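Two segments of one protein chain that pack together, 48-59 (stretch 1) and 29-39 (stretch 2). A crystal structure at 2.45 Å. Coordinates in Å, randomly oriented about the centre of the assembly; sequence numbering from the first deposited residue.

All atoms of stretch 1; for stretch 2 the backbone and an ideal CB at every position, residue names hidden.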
ATOM      1  N   SER B  48       3.955   7.353   2.584  1.00 53.64           N
ATOM      2  CA  SER B  48       4.714   7.206   1.356  1.00 49.73           C
ATOM      3  C   SER B  48       4.374   5.848   0.782  1.00 47.48           C
ATOM      4  O   SER B  48       4.006   4.939   1.520  1.00 47.66           O
ATOM      5  CB  SER B  48       6.215   7.285   1.628  1.00 51.27           C
ATOM      6  OG  SER B  48       6.564   8.525   2.207  1.00 63.13           O
ATOM      7  N   VAL B  49       4.502   5.704  -0.531  1.00 49.39           N
ATOM      8  CA  VAL B  49       4.278   4.416  -1.168  1.00 49.79           C
ATOM      9  C   VAL B  49       5.428   4.087  -2.112  1.00 50.69           C
ATOM     10  O   VAL B  49       5.643   4.771  -3.111  1.00 56.17           O
ATOM     11  CB  VAL B  49       2.942   4.386  -1.923  1.00 50.36           C
ATOM     12  CG1 VAL B  49       2.769   3.061  -2.644  1.00 51.20           C
ATOM     13  CG2 VAL B  49       1.798   4.608  -0.951  1.00 51.15           C
ATOM     14  N   HIS B  50       6.173   3.043  -1.767  1.00 46.28           N
ATOM     15  CA  HIS B  50       7.315   2.604  -2.556  1.00 47.65           C
ATOM     16  C   HIS B  50       6.957   1.355  -3.348  1.00 50.97           C
ATOM     17  O   HIS B  50       6.248   0.480  -2.853  1.00 57.37           O
ATOM     18  CB  HIS B  50       8.496   2.262  -1.647  1.00 48.48           C
ATOM     19  CG  HIS B  50       8.901   3.365  -0.720  1.00 51.07           C
ATOM     20  ND1 HIS B  50       8.352   4.627  -0.766  1.00 58.73           N
ATOM     21  CD2 HIS B  50       9.814   3.388   0.279  1.00 56.31           C
ATOM     22  CE1 HIS B  50       8.907   5.381   0.168  1.00 61.40           C
ATOM     23  NE2 HIS B  50       9.797   4.653   0.814  1.00 63.72           N
ATOM     24  N   TYR B  51       7.453   1.278  -4.576  1.00 48.27           N
ATOM     25  CA  TYR B  51       7.402   0.048  -5.351  1.00 50.56           C
ATOM     26  C   TYR B  51       8.836  -0.464  -5.420  1.00 54.70           C
ATOM     27  O   TYR B  51       9.677   0.106  -6.112  1.00 55.42           O
ATOM     28  CB  TYR B  51       6.825   0.318  -6.737  1.00 50.47           C
ATOM     29  CG  TYR B  51       6.885  -0.851  -7.692  1.00 50.01           C
ATOM     30  CD1 TYR B  51       6.115  -1.981  -7.491  1.00 55.07           C
ATOM     31  CD2 TYR B  51       7.693  -0.805  -8.813  1.00 56.32           C
ATOM     32  CE1 TYR B  51       6.161  -3.042  -8.369  1.00 57.28           C
ATOM     33  CE2 TYR B  51       7.746  -1.857  -9.700  1.00 61.33           C
ATOM     34  CZ  TYR B  51       6.976  -2.975  -9.473  1.00 63.38           C
ATOM     35  OH  TYR B  51       7.019  -4.030 -10.354  1.00 67.52           O
ATOM     36  N   THR B  52       9.110  -1.531  -4.681  1.00 49.97           N
ATOM     37  CA  THR B  52      10.482  -1.901  -4.367  1.00 51.86           C
ATOM     38  C   THR B  52      10.863  -3.282  -4.874  1.00 55.81           C
ATOM     39  O   THR B  52      10.153  -4.261  -4.647  1.00 53.53           O
ATOM     40  CB  THR B  52      10.717  -1.863  -2.844  1.00 56.17           C
ATOM     41  OG1 THR B  52      10.504  -0.533  -2.355  1.00 57.22           O
ATOM     42  CG2 THR B  52      12.129  -2.304  -2.503  1.00 59.11           C
ATOM     43  N   GLN B  53      12.003  -3.346  -5.551  1.00 61.64           N
ATOM     44  CA  GLN B  53      12.550  -4.601  -6.043  1.00 66.40           C
ATOM     45  C   GLN B  53      13.630  -5.112  -5.099  1.00 66.16           C
ATOM     46  O   GLN B  53      14.673  -4.478  -4.939  1.00 70.06           O
ATOM     47  CB  GLN B  53      13.149  -4.403  -7.438  1.00 72.66           C
ATOM     48  CG  GLN B  53      12.156  -3.918  -8.482  1.00 75.68           C
ATOM     49  CD  GLN B  53      11.146  -4.980  -8.849  1.00 80.94           C
ATOM     50  OE1 GLN B  53      11.122  -6.058  -8.254  1.00 82.92           O
ATOM     51  NE2 GLN B  53      10.310  -4.689  -9.838  1.00 81.28           N
ATOM     52  N   ILE B  54      13.377  -6.258  -4.472  1.00 60.44           N
ATOM     53  CA  ILE B  54      14.378  -6.904  -3.632  1.00 60.01           C
ATOM     54  C   ILE B  54      15.255  -7.783  -4.513  1.00 60.62           C
ATOM     55  O   ILE B  54      14.807  -8.818  -5.009  1.00 62.35           O
ATOM     56  CB  ILE B  54      13.746  -7.793  -2.543  1.00 60.84           C
ATOM     57  CG1 ILE B  54      12.521  -7.115  -1.919  1.00 56.96           C
ATOM     58  CG2 ILE B  54      14.782  -8.137  -1.479  1.00 58.68           C
ATOM     59  CD1 ILE B  54      12.822  -5.805  -1.235  1.00 58.69           C
ATOM     60  N   THR B  55      16.499  -7.364  -4.713  1.00 66.12           N
ATOM     61  CA  THR B  55      17.413  -8.079  -5.599  1.00 68.87           C
ATOM     62  C   THR B  55      18.631  -8.641  -4.868  1.00 68.93           C
ATOM     63  O   THR B  55      19.282  -9.564  -5.361  1.00 71.00           O
ATOM     64  CB  THR B  55      17.906  -7.161  -6.731  1.00 71.95           C
ATOM     65  OG1 THR B  55      18.366  -5.921  -6.175  1.00 71.82           O
ATOM     66  CG2 THR B  55      16.784  -6.883  -7.722  1.00 70.81           C
ATOM     67  N   LYS B  56      18.935  -8.092  -3.697  1.00 73.54           N
ATOM     68  CA  LYS B  56      20.124  -8.496  -2.957  1.00 77.68           C
ATOM     69  C   LYS B  56      19.850  -8.580  -1.456  1.00 74.57           C
ATOM     70  O   LYS B  56      18.900  -7.983  -0.950  1.00 74.74           O
ATOM     71  CB  LYS B  56      21.280  -7.530  -3.248  1.00 82.53           C
ATOM     72  CG  LYS B  56      20.959  -6.055  -3.028  1.00 80.91           C
ATOM     73  CD  LYS B  56      21.874  -5.156  -3.864  1.00 80.86           C
ATOM     74  CE  LYS B  56      21.749  -3.691  -3.464  1.00 79.29           C
ATOM     75  NZ  LYS B  56      22.165  -2.765  -4.555  1.00 77.83           N
ATOM     76  N   ALA B  57      20.686  -9.336  -0.754  1.00 75.37           N
ATOM     77  CA  ALA B  57      20.549  -9.510   0.685  1.00 73.01           C
ATOM     78  C   ALA B  57      20.909  -8.215   1.406  1.00 71.20           C
ATOM     79  O   ALA B  57      21.734  -7.439   0.928  1.00 76.47           O
ATOM     80  CB  ALA B  57      21.437 -10.649   1.161  1.00 73.88           C
ATOM     81  N   ALA B  58      20.293  -7.989   2.559  1.00 64.94           N
ATOM     82  CA  ALA B  58      20.487  -6.747   3.292  1.00 60.28           C
ATOM     83  C   ALA B  58      20.604  -6.999   4.792  1.00 57.36           C
ATOM     84  O   ALA B  58      20.094  -7.995   5.301  1.00 63.05           O
ATOM     85  CB  ALA B  58      19.337  -5.797   3.006  1.00 57.58           C
ATOM     86  N   ARG B  59      21.287  -6.097   5.491  1.00 52.58           N
ATOM     87  CA  ARG B  59      21.341  -6.144   6.945  1.00 55.87           C
ATOM     88  C   ARG B  59      19.933  -6.069   7.516  1.00 56.80           C
ATOM     89  O   ARG B  59      19.084  -5.343   7.000  1.00 60.81           O
ATOM     90  CB  ARG B  59      22.140  -4.964   7.506  1.00 57.59           C
ATOM     91  CG  ARG B  59      23.627  -4.987   7.231  1.00 61.24           C
ATOM     92  CD  ARG B  59      24.328  -3.838   7.955  1.00 66.70           C
ATOM     93  NE  ARG B  59      24.388  -4.047   9.401  1.00 67.05           N
ATOM     94  CZ  ARG B  59      24.973  -3.216  10.257  1.00 59.92           C
ATOM     95  NH1 ARG B  59      25.559  -2.108   9.823  1.00 60.63           N
ATOM     96  NH2 ARG B  59      24.979  -3.494  11.554  1.00 56.60           N
ATOM     97  N   UNK B  29      18.782   3.160  -5.946  1.00 65.63           N
ATOM     98  CA  UNK B  29      19.386   2.033  -5.253  1.00 68.14           C
ATOM     99  C   UNK B  29      19.173   2.135  -3.746  1.00 69.75           C
ATOM    100  O   UNK B  29      19.326   3.204  -3.154  1.00 71.51           O
ATOM    101  CB  UNK B  29      20.880   1.954  -5.571  1.00 68.14           C
ATOM    102  N   UNK B  30      18.809   1.012  -3.140  1.00 66.50           N
ATOM    103  CA  UNK B  30      18.711   0.899  -1.692  1.00 69.44           C
ATOM    104  C   UNK B  30      19.381  -0.413  -1.294  1.00 71.95           C
ATOM    105  O   UNK B  30      19.682  -1.238  -2.157  1.00 72.80           O
ATOM    106  CB  UNK B  30      17.257   0.954  -1.218  1.00 69.44           C
ATOM    107  N   UNK B  31      19.628  -0.611   0.009  1.00 74.93           N
ATOM    108  CA  UNK B  31      20.450  -1.760   0.409  1.00 77.97           C
ATOM    109  C   UNK B  31      19.900  -3.105  -0.061  1.00 74.85           C
ATOM    110  O   UNK B  31      20.684  -4.026  -0.294  1.00 78.83           O
ATOM    111  CB  UNK B  31      20.589  -1.783   1.933  1.00 77.97           C
ATOM    112  N   UNK B  32      18.585  -3.213  -0.206  1.00 62.67           N
ATOM    113  CA  UNK B  32      17.971  -4.480  -0.588  1.00 63.59           C
ATOM    114  C   UNK B  32      17.694  -4.577  -2.089  1.00 65.78           C
ATOM    115  O   UNK B  32      17.231  -5.614  -2.567  1.00 62.35           O
ATOM    116  CB  UNK B  32      16.667  -4.675   0.188  1.00 63.59           C
ATOM    117  N   UNK B  33      17.970  -3.509  -2.834  1.00 65.35           N
ATOM    118  CA  UNK B  33      17.752  -3.516  -4.271  1.00 68.26           C
ATOM    119  C   UNK B  33      17.428  -2.150  -4.854  1.00 69.13           C
ATOM    120  O   UNK B  33      18.223  -1.218  -4.749  1.00 73.26           O
ATOM    121  CB  UNK B  33      16.620  -4.488  -4.608  1.00 68.26           C
ATOM    122  N   UNK B  34      16.255  -2.033  -5.470  1.00 67.65           N
ATOM    123  CA  UNK B  34      15.852  -0.791  -6.124  1.00 67.83           C
ATOM    124  C   UNK B  34      14.481  -0.320  -5.651  1.00 65.13           C
ATOM    125  O   UNK B  34      13.542  -1.109  -5.559  1.00 62.36           O
ATOM    126  CB  UNK B  34      15.842  -0.975  -7.643  1.00 67.83           C
ATOM    127  N   UNK B  35      14.372   0.973  -5.365  1.00 66.72           N
ATOM    128  CA  UNK B  35      13.128   1.547  -4.866  1.00 65.46           C
ATOM    129  C   UNK B  35      12.604   2.636  -5.799  1.00 62.21           C
ATOM    130  O   UNK B  35      13.362   3.477  -6.278  1.00 66.41           O
ATOM    131  CB  UNK B  35      13.334   2.115  -3.460  1.00 65.46           C
ATOM    132  N   UNK B  36      11.301   2.610  -6.052  1.00 55.06           N
ATOM    133  CA  UNK B  36      10.639   3.674  -6.796  1.00 52.98           C
ATOM    134  C   UNK B  36       9.633   4.338  -5.861  1.00 51.44           C
ATOM    135  O   UNK B  36       8.522   3.846  -5.665  1.00 51.74           O
ATOM    136  CB  UNK B  36       9.958   3.137  -8.057  1.00 52.98           C
ATOM    137  N   UNK B  37      10.043   5.460  -5.279  1.00 53.91           N
ATOM    138  CA  UNK B  37       9.341   6.042  -4.141  1.00 55.26           C
ATOM    139  C   UNK B  37       8.367   7.144  -4.551  1.00 53.34           C
ATOM    140  O   UNK B  37       8.710   8.036  -5.320  1.00 55.89           O
ATOM    141  CB  UNK B  37      10.353   6.598  -3.138  1.00 55.26           C
ATOM    142  N   UNK B  38       7.150   7.075  -4.018  1.00 56.90           N
ATOM    143  CA  UNK B  38       6.113   8.051  -4.333  1.00 55.19           C
ATOM    144  C   UNK B  38       5.529   8.679  -3.075  1.00 53.44           C
ATOM    145  O   UNK B  38       5.531   8.070  -2.006  1.00 58.08           O
ATOM    146  CB  UNK B  38       5.000   7.393  -5.151  1.00 55.19           C
ATOM    147  N   UNK B  39       5.034   9.904  -3.218  1.00 58.54           N
ATOM    148  CA  UNK B  39       4.296  10.580  -2.156  1.00 62.74           C
ATOM    149  C   UNK B  39       5.131  10.824  -0.906  1.00 66.69           C
ATOM    150  O   UNK B  39       4.688  10.547   0.204  1.00 70.77           O
ATOM    151  CB  UNK B  39       3.058   9.760  -1.787  1.00 62.74           C
TER

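The two segments run antiparallel, strand axes 159° apart and 4.6 Å at closest approach; because the strand is extended, positions 34 to 38 send CA-to-CB alternately to the two faces of the sheet.

Position 29 points sideways, its ideal CB 5.0 Å from Lys56 NZ; little is dictated. It is Ala29. Position 30 also points sideways, with nothing of stretch 1 within 5.5 Å of the ideal CB, so many residues would fit. It is Cys30, which opens a type I turn.

At position 31, phi/psi of -57/-29 is the second place of that turn, where proline is comfortable, as are many others; the ideal CB lies 4.3 Å from Ala58 CB. Pro31 is found, its CB making a light apolar contact with Ala58 CB at 4.4 Å.

Position 32 has its CB directed away overall, yet the ideal atom is 4.0 Å from Ala58 CB and 4.3 Å from Ile54 CD1. A small or medium apolar side chain would suit. Cys32, chi1 p, brings SG to 3.6 Å from Ile54 CD1. Its carbonyl serves whatever the side chain: Cys32 O accepts from Thr55 N at 2.9 Å and Lys56 N at 3.2 Å.

Position 33 is the most restrictive. Phi/psi of 151/-120 would jam a CB against the preceding carbonyl, and the ideal CB would sit 2.0 Å from Gln53 O and 2.7 Å from Thr55 OG1. Only glycine fits, and Gly33 lets its CA approach Gln53 O to 3.3 Å in a CA-H...O contact.

Position 34 pairs with Gln53, Gln53 N donating to the position's O at 2.7 Å. The ideal CB is 4.4 Å from Gln53 CB, with Thr55 nearby and room beyond, so a long or broad side chain is possible. Trp34 spreads its indole so that CD1 is 4.0 Å from Thr55 OG1; Lys56 NZ lies 5.8 Å from the centroid of its five-membered ring, at most a weak cation-pi attraction.

Position 35 shares a face with Thr52, whose OG1 is 4.0 Å from the ideal CB. Small residues suit, though larger ones are not excluded. Ala35 makes that single close side-chain contact.

Position 36 lies on the face of Tyr51, whose ring flanks it; flexible polar or apolar chains would do. Gln36 places OE1 at the ring edge, 3.1 Å from Tyr51 CD2, while its backbone N donates to Tyr51 O at 3.0 Å.

Position 37 has its ideal CB 3.7 Å from His50 ND1, favouring a chain able to lie over the imidazole. Arg37 does so: CD sits 3.8 Å from the His50 ring centroid, 19° off the normal, a CH-pi contact.

Position 38 brings the ideal CB to 3.4 Å from Val49 O, so a compact residue is an easy choice. Ala38 supplies it, its N donating to Val49 O at 2.9 Å.

Position 39 has positive phi (63/48), comfortable for glycine or asparagine, but CB points toward stretch 1, near Val49, where apolar bulk can pack. Phe39 meets Val49 CB with its ring edge, CD2 at 4.2 Å.

Stretch 2 (29-39) ACPCGWAQRAF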
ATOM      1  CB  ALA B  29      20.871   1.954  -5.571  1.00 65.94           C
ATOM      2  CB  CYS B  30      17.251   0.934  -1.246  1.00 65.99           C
ATOM      3  SG  CYS B  30      16.195  -0.226  -2.124  1.00 74.50           S
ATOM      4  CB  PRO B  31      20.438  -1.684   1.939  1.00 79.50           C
ATOM      5  CG  PRO B  31      20.133  -0.263   2.246  1.00 79.50           C
ATOM      6  CD  PRO B  31      19.188   0.177   1.171  1.00 75.88           C
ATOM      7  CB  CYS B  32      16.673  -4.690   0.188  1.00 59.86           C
ATOM      8  SG  CYS B  32      15.401  -3.463  -0.179  1.00 79.73           S
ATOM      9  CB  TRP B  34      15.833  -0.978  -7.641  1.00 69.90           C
ATOM     10  CG  TRP B  34      17.160  -1.366  -8.196  1.00 70.94           C
ATOM     11  CD1 TRP B  34      17.623  -2.631  -8.402  1.00 73.93           C
ATOM     12  CD2 TRP B  34      18.206  -0.482  -8.611  1.00 75.79           C
ATOM     13  NE1 TRP B  34      18.893  -2.590  -8.921  1.00 79.50           N
ATOM     14  CE2 TRP B  34      19.274  -1.282  -9.060  1.00 80.50           C
ATOM     15  CE3 TRP B  34      18.341   0.909  -8.649  1.00 75.07           C
ATOM     16  CZ2 TRP B  34      20.462  -0.737  -9.542  1.00 85.52           C
ATOM     17  CZ3 TRP B  34      19.521   1.446  -9.126  1.00 80.39           C
ATOM     18  CH2 TRP B  34      20.566   0.625  -9.567  1.00 84.95           C
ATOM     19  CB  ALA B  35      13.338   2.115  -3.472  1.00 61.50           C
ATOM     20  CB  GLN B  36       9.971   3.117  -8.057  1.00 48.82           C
ATOM     21  CG  GLN B  36      10.983   2.651  -9.106  1.00 54.21           C
ATOM     22  CD  GLN B  36      10.351   1.914 -10.279  1.00 55.01           C
ATOM     23  OE1 GLN B  36       9.940   0.763 -10.154  1.00 57.31           O
ATOM     24  NE2 GLN B  36      10.291   2.571 -11.429  1.00 55.49           N
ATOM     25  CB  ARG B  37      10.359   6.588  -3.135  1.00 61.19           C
ATOM     26  CG  ARG B  37      11.486   5.608  -2.807  1.00 60.21           C
ATOM     27  CD  ARG B  37      12.231   6.009  -1.541  1.00 62.65           C
ATOM     28  NE  ARG B  37      13.162   4.974  -1.093  1.00 69.45           N
ATOM     29  CZ  ARG B  37      14.461   4.931  -1.387  1.00 72.73           C
ATOM     30  NH1 ARG B  37      15.026   5.867  -2.140  1.00 74.39           N
ATOM     31  NH2 ARG B  37      15.208   3.940  -0.922  1.00 73.00           N
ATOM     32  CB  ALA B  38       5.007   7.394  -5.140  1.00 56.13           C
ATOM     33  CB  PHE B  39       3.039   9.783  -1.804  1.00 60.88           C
ATOM     34  CG  PHE B  39       2.159   9.499  -2.988  1.00 59.17           C
ATOM     35  CD1 PHE B  39       1.669  10.532  -3.762  1.00 55.19           C
ATOM     36  CD2 PHE B  39       1.828   8.203  -3.329  1.00 59.44           C
ATOM     37  CE1 PHE B  39       0.867  10.280  -4.853  1.00 54.57           C
ATOM     38  CE2 PHE B  39       1.025   7.942  -4.422  1.00 57.52           C
ATOM     39  CZ  PHE B  39       0.542   8.982  -5.183  1.00 53.58           C
TER
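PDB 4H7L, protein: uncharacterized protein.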